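Local coordinates for protein Cog5 (Kluyveromyces lactis, PDB 4U6U) that probably works with Cog7 as a subunit of the conserved oligomeric Golgi complex, a multisubunit assembly that tethers vesicles before they fuse with Golgi membranes, at residues 35-40 with 83-88; 45-50 with 70-75; 134-139 with 197-202; 191-196 with 218-223; 105-110 with 139-144. The protein carries 7 engineered substitutions. All coordinates share one frame; numbering follows the deposited sequence.

Interaction 1 of 5, residues 35-40 with 83-88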
# COMPACT_ATOMS: atom_id res chain seq x y z
N ARG B 35 -20.21 -18.93 -5.63
CA ARG B 35 -20.71 -17.63 -5.23
C ARG B 35 -19.57 -16.69 -4.87
O ARG B 35 -19.65 -15.51 -5.20
CB ARG B 35 -21.68 -17.76 -4.05
CG ARG B 35 -23.03 -18.28 -4.43
CD ARG B 35 -24.11 -17.80 -3.47
NE ARG B 35 -25.41 -18.05 -4.07
CZ ARG B 35 -26.05 -19.21 -3.99
NH1 ARG B 35 -25.49 -20.23 -3.33
NH2 ARG B 35 -27.22 -19.37 -4.57
N SER B 36 -18.53 -17.18 -4.17
CA SER B 36 -17.34 -16.37 -3.92
C SER B 36 -16.85 -15.77 -5.24
O SER B 36 -16.59 -14.56 -5.34
CB SER B 36 -16.19 -17.17 -3.27
OG SER B 36 -16.24 -17.19 -1.85
N SER B 37 -16.79 -16.62 -6.26
CA SER B 37 -16.36 -16.18 -7.58
C SER B 37 -17.29 -15.11 -8.14
O SER B 37 -16.86 -14.09 -8.69
CB SER B 37 -16.33 -17.37 -8.54
OG SER B 37 -15.89 -18.51 -7.85
N LEU B 38 -18.58 -15.36 -7.99
CA LEU B 38 -19.60 -14.49 -8.53
C LEU B 38 -19.46 -13.09 -7.94
O LEU B 38 -19.29 -12.11 -8.67
CB LEU B 38 -20.99 -15.07 -8.24
CG LEU B 38 -21.89 -15.20 -9.46
CD1 LEU B 38 -23.20 -14.50 -9.19
CD2 LEU B 38 -21.23 -14.62 -10.70
N ILE B 39 -19.48 -13.01 -6.61
CA ILE B 39 -19.28 -11.75 -5.91
C ILE B 39 -17.99 -11.06 -6.38
O ILE B 39 -17.99 -9.84 -6.61
CB ILE B 39 -19.24 -11.97 -4.39
CG1 ILE B 39 -20.49 -12.70 -3.91
CG2 ILE B 39 -19.13 -10.66 -3.66
CD1 ILE B 39 -20.58 -12.85 -2.37
N TYR B 40 -16.91 -11.82 -6.53
CA TYR B 40 -15.63 -11.26 -6.99
C TYR B 40 -15.80 -10.55 -8.32
O TYR B 40 -15.48 -9.36 -8.44
CB TYR B 40 -14.59 -12.37 -7.13
CG TYR B 40 -13.18 -11.93 -7.50
CD1 TYR B 40 -12.33 -11.36 -6.55
CD2 TYR B 40 -12.69 -12.09 -8.80
CE1 TYR B 40 -11.03 -10.96 -6.88
CE2 TYR B 40 -11.41 -11.69 -9.13
CZ TYR B 40 -10.58 -11.13 -8.18
OH TYR B 40 -9.30 -10.74 -8.52
N PRO B 83 -9.84 -18.46 0.68
CA PRO B 83 -8.50 -18.70 0.14
C PRO B 83 -8.55 -19.62 -1.08
O PRO B 83 -7.71 -19.54 -1.97
CB PRO B 83 -7.77 -19.38 1.30
CG PRO B 83 -8.84 -19.97 2.14
CD PRO B 83 -9.97 -19.00 2.05
N ASN B 84 -9.56 -20.48 -1.11
CA ASN B 84 -9.81 -21.33 -2.25
C ASN B 84 -9.96 -20.55 -3.56
O ASN B 84 -9.66 -21.06 -4.64
CB ASN B 84 -11.05 -22.17 -1.96
CG ASN B 84 -10.78 -23.27 -0.96
OD1 ASN B 84 -9.71 -23.88 -0.97
ND2 ASN B 84 -11.74 -23.52 -0.07
N LEU B 85 -10.39 -19.30 -3.44
CA LEU B 85 -10.59 -18.39 -4.58
C LEU B 85 -9.33 -18.14 -5.40
O LEU B 85 -9.41 -17.96 -6.62
CB LEU B 85 -11.14 -17.04 -4.11
CG LEU B 85 -12.60 -16.66 -4.31
CD1 LEU B 85 -12.68 -15.21 -4.70
CD2 LEU B 85 -13.25 -17.52 -5.36
N ALA B 86 -8.18 -18.10 -4.74
CA ALA B 86 -6.95 -17.65 -5.37
C ALA B 86 -6.44 -18.61 -6.44
O ALA B 86 -5.93 -18.19 -7.47
CB ALA B 86 -5.88 -17.45 -4.31
N THR B 87 -6.59 -19.91 -6.19
CA THR B 87 -6.04 -20.93 -7.06
C THR B 87 -6.96 -21.29 -8.24
O THR B 87 -7.08 -22.45 -8.62
CB THR B 87 -5.71 -22.22 -6.25
OG1 THR B 87 -6.90 -22.95 -5.95
CG2 THR B 87 -4.98 -21.85 -4.97
N LEU B 88 -7.64 -20.29 -8.81
CA LEU B 88 -8.48 -20.54 -9.98
C LEU B 88 -7.90 -19.82 -11.18
O LEU B 88 -7.87 -18.60 -11.20
CB LEU B 88 -9.90 -20.05 -9.69
CG LEU B 88 -10.68 -20.78 -8.59
CD1 LEU B 88 -11.97 -20.06 -8.31
CD2 LEU B 88 -11.00 -22.20 -9.01

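Interaction 2 of 5, residues 45-50 with 70-75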
# COMPACT_ATOMS: atom_id res chain seq x y z
N SER B 45 -16.45 -5.97 -12.12
CA SER B 45 -17.32 -5.18 -12.96
C SER B 45 -17.44 -3.77 -12.40
O SER B 45 -17.21 -2.80 -13.11
CB SER B 45 -18.69 -5.84 -13.07
OG SER B 45 -18.60 -7.10 -13.71
N GLN B 46 -17.74 -3.69 -11.10
CA GLN B 46 -17.90 -2.41 -10.39
C GLN B 46 -16.60 -1.61 -10.36
O GLN B 46 -16.62 -0.38 -10.24
CB GLN B 46 -18.36 -2.66 -8.95
CG GLN B 46 -19.13 -1.51 -8.33
CD GLN B 46 -20.63 -1.55 -8.63
OE1 GLN B 46 -21.22 -2.63 -8.82
NE2 GLN B 46 -21.25 -0.38 -8.68
N LEU B 47 -15.48 -2.31 -10.46
CA LEU B 47 -14.15 -1.70 -10.48
C LEU B 47 -13.94 -0.96 -11.79
O LEU B 47 -13.59 0.21 -11.80
CB LEU B 47 -13.06 -2.75 -10.31
CG LEU B 47 -11.87 -2.43 -9.41
CD1 LEU B 47 -10.58 -2.93 -10.07
CD2 LEU B 47 -11.79 -0.96 -9.12
N GLN B 48 -14.13 -1.68 -12.90
CA GLN B 48 -13.95 -1.10 -14.22
C GLN B 48 -14.98 -0.03 -14.54
O GLN B 48 -14.90 0.63 -15.57
CB GLN B 48 -14.07 -2.19 -15.29
CG GLN B 48 -12.98 -3.22 -15.28
CD GLN B 48 -13.25 -4.29 -16.31
OE1 GLN B 48 -14.32 -4.93 -16.28
NE2 GLN B 48 -12.32 -4.49 -17.23
N MET B 49 -15.92 0.19 -13.62
CA MET B 49 -16.97 1.18 -13.83
C MET B 49 -16.62 2.49 -13.13
O MET B 49 -17.39 3.46 -13.17
CB MET B 49 -18.31 0.63 -13.32
CG MET B 49 -19.54 1.12 -14.06
SD MET B 49 -20.98 0.06 -13.78
CE MET B 49 -20.99 -0.04 -11.99
N MET B 50 -15.45 2.51 -12.50
CA MET B 50 -14.91 3.71 -11.86
C MET B 50 -13.61 4.14 -12.53
O MET B 50 -12.54 3.60 -12.24
CB MET B 50 -14.66 3.47 -10.37
CG MET B 50 -15.93 3.53 -9.54
SD MET B 50 -15.63 3.07 -7.84
CE MET B 50 -15.02 1.41 -8.05
N ALA B 70 -10.89 1.70 -1.75
CA ALA B 70 -11.79 0.92 -0.91
C ALA B 70 -12.22 -0.37 -1.60
O ALA B 70 -12.35 -1.43 -0.97
CB ALA B 70 -12.98 1.74 -0.52
N LEU B 71 -12.48 -0.27 -2.90
CA LEU B 71 -12.81 -1.43 -3.72
C LEU B 71 -11.67 -2.44 -3.66
O LEU B 71 -11.89 -3.63 -3.59
CB LEU B 71 -13.08 -1.01 -5.17
CG LEU B 71 -14.37 -1.46 -5.86
CD1 LEU B 71 -14.51 -2.98 -5.88
CD2 LEU B 71 -15.56 -0.85 -5.18
N HIS B 72 -10.44 -1.96 -3.71
CA HIS B 72 -9.31 -2.87 -3.61
C HIS B 72 -9.23 -3.53 -2.25
O HIS B 72 -8.77 -4.66 -2.14
CB HIS B 72 -8.00 -2.14 -3.92
CG HIS B 72 -7.70 -2.08 -5.38
ND1 HIS B 72 -7.09 -3.11 -6.06
CD2 HIS B 72 -7.97 -1.12 -6.30
CE1 HIS B 72 -6.98 -2.78 -7.33
NE2 HIS B 72 -7.51 -1.58 -7.51
N SER B 73 -9.70 -2.83 -1.23
CA SER B 73 -9.72 -3.41 0.10
C SER B 73 -10.68 -4.58 0.11
O SER B 73 -10.37 -5.65 0.64
CB SER B 73 -10.14 -2.37 1.13
OG SER B 73 -9.00 -1.72 1.65
N GLN B 74 -11.83 -4.38 -0.51
CA GLN B 74 -12.87 -5.40 -0.57
C GLN B 74 -12.35 -6.63 -1.31
O GLN B 74 -12.55 -7.76 -0.88
CB GLN B 74 -14.13 -4.85 -1.25
CG GLN B 74 -14.68 -3.62 -0.56
CD GLN B 74 -14.85 -3.81 0.94
OE1 GLN B 74 -15.76 -4.49 1.40
NE2 GLN B 74 -13.95 -3.19 1.72
N LEU B 75 -11.70 -6.39 -2.44
CA LEU B 75 -11.11 -7.45 -3.23
C LEU B 75 -10.21 -8.33 -2.36
O LEU B 75 -10.36 -9.55 -2.34
CB LEU B 75 -10.32 -6.85 -4.40
CG LEU B 75 -10.95 -6.75 -5.80
CD1 LEU B 75 -12.04 -7.80 -5.97
CD2 LEU B 75 -11.45 -5.35 -6.14

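Interaction 3 of 5, residues 134-139 with 197-202. Engineered in segment 197-202: A197 (natural residue Glu), A198 (natural residue Glu), A200 (natural residue Glu).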
# COMPACT_ATOMS: atom_id res chain seq x y z
N LEU B 134 -3.72 10.90 2.36
CA LEU B 134 -2.84 10.24 1.40
C LEU B 134 -1.98 9.16 2.05
O LEU B 134 -1.84 8.06 1.51
CB LEU B 134 -1.95 11.27 0.70
CG LEU B 134 -2.49 11.94 -0.56
CD1 LEU B 134 -3.41 10.99 -1.32
CD2 LEU B 134 -3.18 13.27 -0.26
N ILE B 135 -1.40 9.46 3.22
CA ILE B 135 -0.56 8.49 3.93
C ILE B 135 -1.34 7.23 4.28
O ILE B 135 -0.92 6.12 3.91
CB ILE B 135 0.04 9.07 5.24
CG1 ILE B 135 1.05 10.17 4.92
CG2 ILE B 135 0.71 7.97 6.06
CD1 ILE B 135 1.75 10.75 6.13
N LYS B 136 -2.47 7.40 4.96
CA LYS B 136 -3.29 6.27 5.40
C LYS B 136 -3.70 5.44 4.18
O LYS B 136 -3.57 4.21 4.16
CB LYS B 136 -4.53 6.75 6.19
CG LYS B 136 -4.20 7.45 7.52
CD LYS B 136 -5.37 7.46 8.50
CE LYS B 136 -4.99 8.15 9.82
NZ LYS B 136 -6.00 8.00 10.90
N ALA B 137 -4.16 6.15 3.15
CA ALA B 137 -4.65 5.51 1.94
C ALA B 137 -3.60 4.61 1.30
O ALA B 137 -3.82 3.40 1.13
CB ALA B 137 -5.11 6.58 0.94
N LEU B 138 -2.44 5.20 1.02
CA LEU B 138 -1.36 4.51 0.34
C LEU B 138 -0.85 3.31 1.13
O LEU B 138 -0.56 2.26 0.55
CB LEU B 138 -0.22 5.49 0.06
CG LEU B 138 0.93 5.05 -0.84
CD1 LEU B 138 0.40 4.44 -2.12
CD2 LEU B 138 1.84 6.23 -1.12
N TYR B 139 -0.75 3.46 2.46
CA TYR B 139 -0.32 2.35 3.33
C TYR B 139 -1.26 1.16 3.23
O TYR B 139 -0.81 0.02 3.15
CB TYR B 139 -0.23 2.80 4.79
CG TYR B 139 0.26 1.71 5.75
CD1 TYR B 139 1.61 1.38 5.84
CD2 TYR B 139 -0.62 1.02 6.57
CE1 TYR B 139 2.06 0.39 6.70
CE2 TYR B 139 -0.18 0.04 7.44
CZ TYR B 139 1.17 -0.27 7.50
OH TYR B 139 1.62 -1.25 8.37
N ALA B 197 3.38 9.51 12.41
CA ALA B 197 3.04 8.82 13.65
C ALA B 197 1.54 8.95 13.98
O ALA B 197 0.98 8.10 14.65
CB ALA B 197 3.88 9.33 14.79
N ALA B 198 0.91 10.01 13.48
CA ALA B 198 -0.49 10.29 13.77
C ALA B 198 -1.37 9.25 13.08
O ALA B 198 -2.54 9.07 13.44
CB ALA B 198 -0.87 11.68 13.31
N CYS B 199 -0.80 8.58 12.09
CA CYS B 199 -1.48 7.52 11.37
C CYS B 199 -1.21 6.16 12.02
O CYS B 199 -0.10 5.63 11.91
CB CYS B 199 -1.06 7.53 9.92
SG CYS B 199 -1.33 9.15 9.16
N ALA B 200 -2.22 5.62 12.70
CA ALA B 200 -2.08 4.41 13.49
C ALA B 200 -2.22 3.16 12.62
O ALA B 200 -2.72 3.23 11.50
CB ALA B 200 -3.09 4.39 14.62
N ILE B 201 -1.76 2.02 13.16
CA ILE B 201 -1.82 0.72 12.48
C ILE B 201 -2.47 -0.33 13.39
O ILE B 201 -2.95 0.00 14.47
CB ILE B 201 -0.40 0.21 12.06
CG1 ILE B 201 0.53 1.38 11.71
CG2 ILE B 201 -0.46 -0.79 10.90
CD1 ILE B 201 1.80 0.94 11.00
N GLU B 202 -2.51 -1.57 12.92
CA GLU B 202 -3.06 -2.70 13.66
C GLU B 202 -2.57 -2.77 15.10
O GLU B 202 -1.36 -2.76 15.35
CB GLU B 202 -2.69 -4.00 12.93
CG GLU B 202 -3.21 -5.27 13.60
CD GLU B 202 -4.07 -6.11 12.67
OE1 GLU B 202 -4.50 -7.21 13.08
OE2 GLU B 202 -4.32 -5.67 11.52

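Interaction 4 of 5, residues 191-196 with 218-223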
# COMPACT_ATOMS: atom_id res chain seq x y z
N THR B 191 7.47 18.34 10.69
CA THR B 191 6.02 18.23 10.64
C THR B 191 5.52 17.03 9.82
O THR B 191 4.37 16.65 9.95
CB THR B 191 5.36 19.53 10.09
OG1 THR B 191 5.53 19.62 8.67
CG2 THR B 191 5.96 20.77 10.75
N LEU B 192 6.37 16.43 8.97
CA LEU B 192 5.96 15.23 8.22
C LEU B 192 5.97 13.98 9.09
O LEU B 192 5.14 13.08 8.94
CB LEU B 192 6.86 15.00 7.00
CG LEU B 192 6.49 13.72 6.22
CD1 LEU B 192 5.07 13.82 5.69
CD2 LEU B 192 7.43 13.38 5.08
N GLN B 193 6.94 13.91 9.99
CA GLN B 193 7.10 12.74 10.83
C GLN B 193 6.08 12.72 11.96
O GLN B 193 6.07 11.78 12.76
CB GLN B 193 8.53 12.67 11.35
CG GLN B 193 8.86 13.68 12.42
CD GLN B 193 10.35 13.76 12.67
OE1 GLN B 193 11.15 13.11 11.98
NE2 GLN B 193 10.75 14.57 13.64
N ASN B 194 5.22 13.74 12.03
CA ASN B 194 4.30 13.88 13.16
C ASN B 194 2.95 13.12 13.30
O ASN B 194 2.83 12.46 14.33
CB ASN B 194 3.99 15.37 13.34
CG ASN B 194 5.06 16.08 14.16
OD1 ASN B 194 5.84 15.44 14.87
ND2 ASN B 194 5.10 17.41 14.06
N LEU B 195 1.92 13.11 12.43
CA LEU B 195 1.76 13.25 10.97
C LEU B 195 1.96 11.86 10.39
O LEU B 195 0.99 11.26 9.93
CB LEU B 195 2.65 14.28 10.30
CG LEU B 195 1.91 15.01 9.16
CD1 LEU B 195 1.71 14.15 7.90
CD2 LEU B 195 0.57 15.56 9.64
N MET B 196 3.18 11.34 10.38
CA MET B 196 3.33 9.94 10.02
C MET B 196 2.94 9.09 11.23
O MET B 196 2.24 8.09 11.09
CB MET B 196 4.73 9.60 9.55
CG MET B 196 4.92 9.85 8.07
SD MET B 196 6.47 9.19 7.41
CE MET B 196 6.21 7.42 7.54
N SER B 218 16.72 6.69 12.38
CA SER B 218 16.17 6.81 13.73
C SER B 218 15.05 7.84 13.75
O SER B 218 14.02 7.64 14.38
CB SER B 218 17.25 7.19 14.74
OG SER B 218 17.60 8.56 14.63
N SER B 219 15.27 8.95 13.05
CA SER B 219 14.22 9.93 12.82
C SER B 219 14.38 10.39 11.38
O SER B 219 15.42 10.15 10.76
CB SER B 219 14.30 11.11 13.80
OG SER B 219 15.32 12.04 13.48
N LEU B 220 13.36 11.03 10.82
CA LEU B 220 13.49 11.58 9.48
C LEU B 220 14.49 12.72 9.48
O LEU B 220 15.29 12.84 8.55
CB LEU B 220 12.13 12.03 8.95
CG LEU B 220 11.10 10.91 8.77
CD1 LEU B 220 9.89 11.40 7.98
CD2 LEU B 220 11.73 9.71 8.09
N ILE B 221 14.45 13.55 10.52
CA ILE B 221 15.45 14.60 10.65
C ILE B 221 16.87 14.03 10.66
O ILE B 221 17.73 14.51 9.92
CB ILE B 221 15.22 15.46 11.89
CG1 ILE B 221 14.18 16.53 11.57
CG2 ILE B 221 16.45 16.24 12.24
CD1 ILE B 221 12.80 16.05 11.66
N ASP B 222 17.10 13.00 11.46
CA ASP B 222 18.45 12.46 11.60
C ASP B 222 19.06 12.01 10.27
O ASP B 222 20.22 12.29 9.99
CB ASP B 222 18.46 11.30 12.59
CG ASP B 222 19.43 11.53 13.72
OD1 ASP B 222 19.88 12.68 13.89
OD2 ASP B 222 19.74 10.56 14.44
N GLN B 223 18.27 11.32 9.45
CA GLN B 223 18.81 10.91 8.17
C GLN B 223 18.86 12.08 7.22
O GLN B 223 19.75 12.15 6.37
CB GLN B 223 17.99 9.78 7.56
CG GLN B 223 18.79 8.50 7.57
CD GLN B 223 19.42 8.18 6.23
OE1 GLN B 223 19.06 8.76 5.21
NE2 GLN B 223 20.37 7.23 6.22

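Interaction 5 of 5, residues 105-110 with 139-144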
# COMPACT_ATOMS: atom_id res chain seq x y z
N GLU B 105 -2.16 1.71 -11.54
CA GLU B 105 -2.53 3.06 -11.94
C GLU B 105 -2.92 3.91 -10.71
O GLU B 105 -2.61 5.11 -10.64
CB GLU B 105 -3.66 3.04 -12.97
CG GLU B 105 -3.93 4.41 -13.60
CD GLU B 105 -5.40 4.69 -13.78
OE1 GLU B 105 -5.86 5.79 -13.39
OE2 GLU B 105 -6.11 3.82 -14.33
N LEU B 106 -3.62 3.28 -9.76
CA LEU B 106 -4.05 3.95 -8.53
C LEU B 106 -2.85 4.32 -7.67
O LEU B 106 -2.81 5.40 -7.08
CB LEU B 106 -5.00 3.05 -7.75
CG LEU B 106 -6.07 3.66 -6.84
CD1 LEU B 106 -5.48 4.25 -5.58
CD2 LEU B 106 -6.86 4.72 -7.59
N LEU B 107 -1.91 3.39 -7.58
CA LEU B 107 -0.66 3.57 -6.86
C LEU B 107 0.11 4.78 -7.39
O LEU B 107 0.61 5.63 -6.64
CB LEU B 107 0.22 2.32 -6.98
CG LEU B 107 0.24 1.24 -5.89
CD1 LEU B 107 0.65 1.84 -4.58
CD2 LEU B 107 -1.10 0.57 -5.76
N ARG B 108 0.20 4.83 -8.72
CA ARG B 108 0.86 5.92 -9.40
C ARG B 108 0.15 7.19 -8.95
O ARG B 108 0.78 8.11 -8.44
CB ARG B 108 0.79 5.72 -10.92
CG ARG B 108 1.83 6.48 -11.76
CD ARG B 108 1.57 6.29 -13.26
NE ARG B 108 1.19 4.92 -13.62
CZ ARG B 108 -0.00 4.57 -14.09
NH1 ARG B 108 -0.96 5.49 -14.26
NH2 ARG B 108 -0.26 3.30 -14.39
N TYR B 109 -1.18 7.19 -9.06
CA TYR B 109 -1.97 8.36 -8.70
C TYR B 109 -1.70 8.83 -7.27
O TYR B 109 -1.57 10.03 -7.03
CB TYR B 109 -3.47 8.09 -8.83
CG TYR B 109 -4.28 9.28 -8.35
CD1 TYR B 109 -4.46 10.38 -9.18
CD2 TYR B 109 -4.81 9.34 -7.06
CE1 TYR B 109 -5.18 11.48 -8.76
CE2 TYR B 109 -5.52 10.44 -6.63
CZ TYR B 109 -5.71 11.51 -7.48
OH TYR B 109 -6.42 12.62 -7.08
N LEU B 110 -1.61 7.89 -6.33
CA LEU B 110 -1.48 8.26 -4.93
C LEU B 110 -0.09 8.78 -4.61
O LEU B 110 0.05 9.82 -3.97
CB LEU B 110 -1.79 7.08 -4.01
CG LEU B 110 -3.25 6.63 -3.92
CD1 LEU B 110 -3.38 5.44 -2.96
CD2 LEU B 110 -4.17 7.77 -3.52
N TYR B 139 -0.75 3.46 2.46
CA TYR B 139 -0.32 2.35 3.33
C TYR B 139 -1.26 1.16 3.23
O TYR B 139 -0.81 0.02 3.15
CB TYR B 139 -0.23 2.80 4.79
CG TYR B 139 0.26 1.71 5.75
CD1 TYR B 139 1.61 1.38 5.84
CD2 TYR B 139 -0.62 1.02 6.57
CE1 TYR B 139 2.06 0.39 6.70
CE2 TYR B 139 -0.18 0.04 7.44
CZ TYR B 139 1.17 -0.27 7.50
OH TYR B 139 1.62 -1.25 8.37
N THR B 140 -2.56 1.44 3.26
CA THR B 140 -3.56 0.39 3.18
C THR B 140 -3.46 -0.42 1.89
O THR B 140 -3.51 -1.66 1.91
CB THR B 140 -4.96 0.97 3.33
OG1 THR B 140 -5.11 1.53 4.64
CG2 THR B 140 -5.99 -0.13 3.13
N LEU B 141 -3.30 0.29 0.77
CA LEU B 141 -3.22 -0.33 -0.56
C LEU B 141 -1.99 -1.22 -0.70
O LEU B 141 -2.08 -2.37 -1.13
CB LEU B 141 -3.20 0.73 -1.65
CG LEU B 141 -3.99 0.44 -2.92
CD1 LEU B 141 -3.94 1.63 -3.86
CD2 LEU B 141 -3.50 -0.81 -3.63
N SER B 142 -0.85 -0.67 -0.31
CA SER B 142 0.44 -1.32 -0.50
C SER B 142 1.49 -0.57 0.29
O SER B 142 2.13 0.34 -0.24
CB SER B 142 0.82 -1.37 -1.99
OG SER B 142 2.15 -1.81 -2.16
N PRO B 143 1.68 -0.97 1.55
CA PRO B 143 2.54 -0.30 2.54
C PRO B 143 3.96 -0.04 2.03
O PRO B 143 4.55 1.01 2.32
CB PRO B 143 2.56 -1.30 3.71
CG PRO B 143 2.15 -2.58 3.14
CD PRO B 143 1.17 -2.24 2.07
N VAL B 144 4.50 -0.98 1.26
CA VAL B 144 5.87 -0.85 0.76
C VAL B 144 5.99 0.35 -0.19
O VAL B 144 7.04 0.95 -0.31
CB VAL B 144 6.33 -2.14 0.05
CG1 VAL B 144 5.91 -2.15 -1.43
CG2 VAL B 144 7.82 -2.32 0.20

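Interaction 1 of 5, residues 35-40 with 83-88
L85 drives its isobutyl group against one side of the helix at S36, S37 and Y40, and its two methyls divide the work. CD2 goes to the serines: it lies 3.6 Å from S36 CB and 3.8 Å from S37 OG. CD1 lies 4.0 Å from S36 O and, one turn further on, 4.2 Å from Y40 CB. The Y40 ring leaves the helix with CG anti to the backbone N (chi1 -176°) and stands obliquely to CD1. Its phenol end is tied to E95, and the rest of the ring packs among residues of helices 61-81 and 92-118, including L75 and V99. The serine hydroxyls are also occupied by polar partners: S36 OG bonds to N82 OD1 beside the loop, whereas S37 OG, placed anti to its own carbonyl carbon (chi1 -37°), turns back to L33 O one helical turn earlier. L88 adds a lighter touch, with CD1 4.2 Å from S37 OG. The join is thus apolar at its centre and closed by polar bonds around it. Cog7 covers one flank, with D51 of the Cog7 chain in a salt bridge to R35 and L28 of the Cog7 chain packed on S37. A leucine of a 3-10 turn in the connection between helices 61-81 and 92-118 here packs on the long helix 11-47, beside the Cog5-Cog7 interface.

Interaction 2 of 5, residues 45-50 with 70-75
L71 reaches between L47 and M50, and the contact passes from the one to the other along its side chain. Its CB lies 4.2 Å from L47 CD2. At CG the leucine touches both partners, for M50 CE comes to 3.7 Å while L47 CD2 remains close. The branch ending in CD2 continues past the methionine methyl, again 3.7 Å from M50 CE. L47 and L71 lie alongside, pointing opposite ways, and meet along their flanks. M50 instead presents its terminal methyl: its chain runs out straight as far as SD and then bends (chi3 -60°), which turns CE onto the leucine branch point. Beyond this trio the contact thins out. L47 CG stands 4.4 Å from L75 CD2, and L47 CD1 makes a van der Waals approach to the H72 ring, oblique and 4.2 Å from NE2. That ring nitrogen is hydrogen-bonded to N102 OD1. M50 closes a type I beta turn that begins at L47, just where helix 11-47 runs out. The last turn of that helix and the following turn therefore lie against the middle of helix 61-81, and helix 92-118 flanks both through N102, next to L47, and V99, next to H72.

Interaction 3 of 5, residues 134-139 with 197-202
Y139 has CG anti to the backbone N (chi1 -178°), and the ring beyond it meets I201. In I201 it is the methyl CG2 that stands anti to the backbone N, while CG1 lies beside that nitrogen, and both branches face the phenol. The two side chains cross at about a right angle. CG2 comes within 3.6 Å of Y139 CE2, and CD1 lies 3.8 Å from CZ, so the isoleucine spans the outer end of the ring, obliquely to its plane. The phenol oxygen also lies close to the same two methyls, a van der Waals neighbourhood for a polar atom.

One turn earlier on the helix, I135 and K136 receive C199 of the loop. Its sulphur touches two side chains, 3.9 Å from I135 CG2 and 3.7 Å from K136 CG. The lysine, extended beyond CG, runs past the cysteine and lays its aliphatic part on it, with CE 3.9 Å from C199 CA. Its ammonium NZ ends 4.4 Å from A198 O, too far for a hydrogen bond. A198 and A200, on either side of the cysteine in sequence, are engineered alanines that add little to the join.

I135 and C199 are buried, Y139 and I201 partly exposed, and K136 lies exposed. The irregular stretch 197-202 links helix 175-192 to helix 207-213. Backbone bonding of C199 to T207 and the packing of Y139 and I201 on N210 connect it to the latter helix, while L146 of helix 143-167 backs I135 and Y139.

Interaction 4 of 5, residues 191-196 with 218-223
The carboxamide of Q193 is the flat group of the contact, and L220 and I221 meet its outer end. The methyl I221 CD1 stands out of the carboxamide plane, 3.2 Å from Q193 NE2 and 3.5 Å from Q193 CD. Q193 OE1 turns to L220, lying 3.4 Å from L220 CB and accepting a weak hydrogen bond from L220 N, 3.2 Å long and bent to 133° at the hydrogen. A chi1 of 73° puts Q193 CG in the crowded position between the backbone N and the carbonyl carbon; the chain beyond is extended, which carries the amide across to the start of helix 220-241. L220 CD1 ends 3.8 Å from Q193 CB. The M196 side chain crosses that leucine at about a right angle, with SD 4.1 Å from L220 CD1. The helix has a local cap as well: S219, at the N-cap position, accepts from D222 N through OG at 2.9 Å. Two amides at the helix start therefore find side-chain acceptors, one from within the segment and one from the residue following helix 175-192. An acceptor placed there would be expected to suit the partial positive charge of a helix N-terminus, although the Q193 bond is weak and apolar contacts accompany it.

Interaction 5 of 5, residues 105-110 with 139-144
L141 packs against three leucines of one helix, L106, L107 and L110, and nearly all the close contact gathers round its two methyls. CD1 takes the largest share: it sits 3.5 Å from L106 CD1, 3.6 Å from L107 CD2 and 4.0 Å from L110 CD1. L141 CD2 meets L107 CD2 at 3.5 Å. All three leucines cross L141 obliquely. L110 CD1 meets the same methyl as L106, one helical turn away. The looser side begins at S142, where the chain leaves helix 128-141. Its CB stands 4.1 Å from L107 CD1, and its hydroxyl bonds to D145 in the first turn of the next helix. L107, partly exposed, touches D145 too, so the apolar cluster gives way to polar groups on this flank. The cluster itself extends through L138, which touches L107 and L110, and I68 of helix 61-81, which touches L106. Three leucines on one face of helix 92-118, receiving a leucine from the last turn of helix 128-141, make this apolar helix-helix packing within an all-helical chain, at the junction where helix 128-141 passes to helix 143-167.

In the fold
Interactions 1, 2, 4 and 5 are mainly buried, whereas interaction 3 runs from buried residues to an exposed lysine. Interactions 1 and 2 share helix 11-47 and touch where Y40 meets L75; interaction 1 has the most Cog7 neighbours and is ringed by polar bonds, while in interaction 2 it is S45 that meets Cog7. Interaction 5, nearest the chain's centre, is almost wholly leucine. It touches interaction 2 through S73 and T140, and shares helix 128-141 with interaction 3, where L138 packs on L107. From there I135 leads to L195 and M196 of interaction 4, the only contact of the five whose segments are joined by a hydrogen bond, at a helix start.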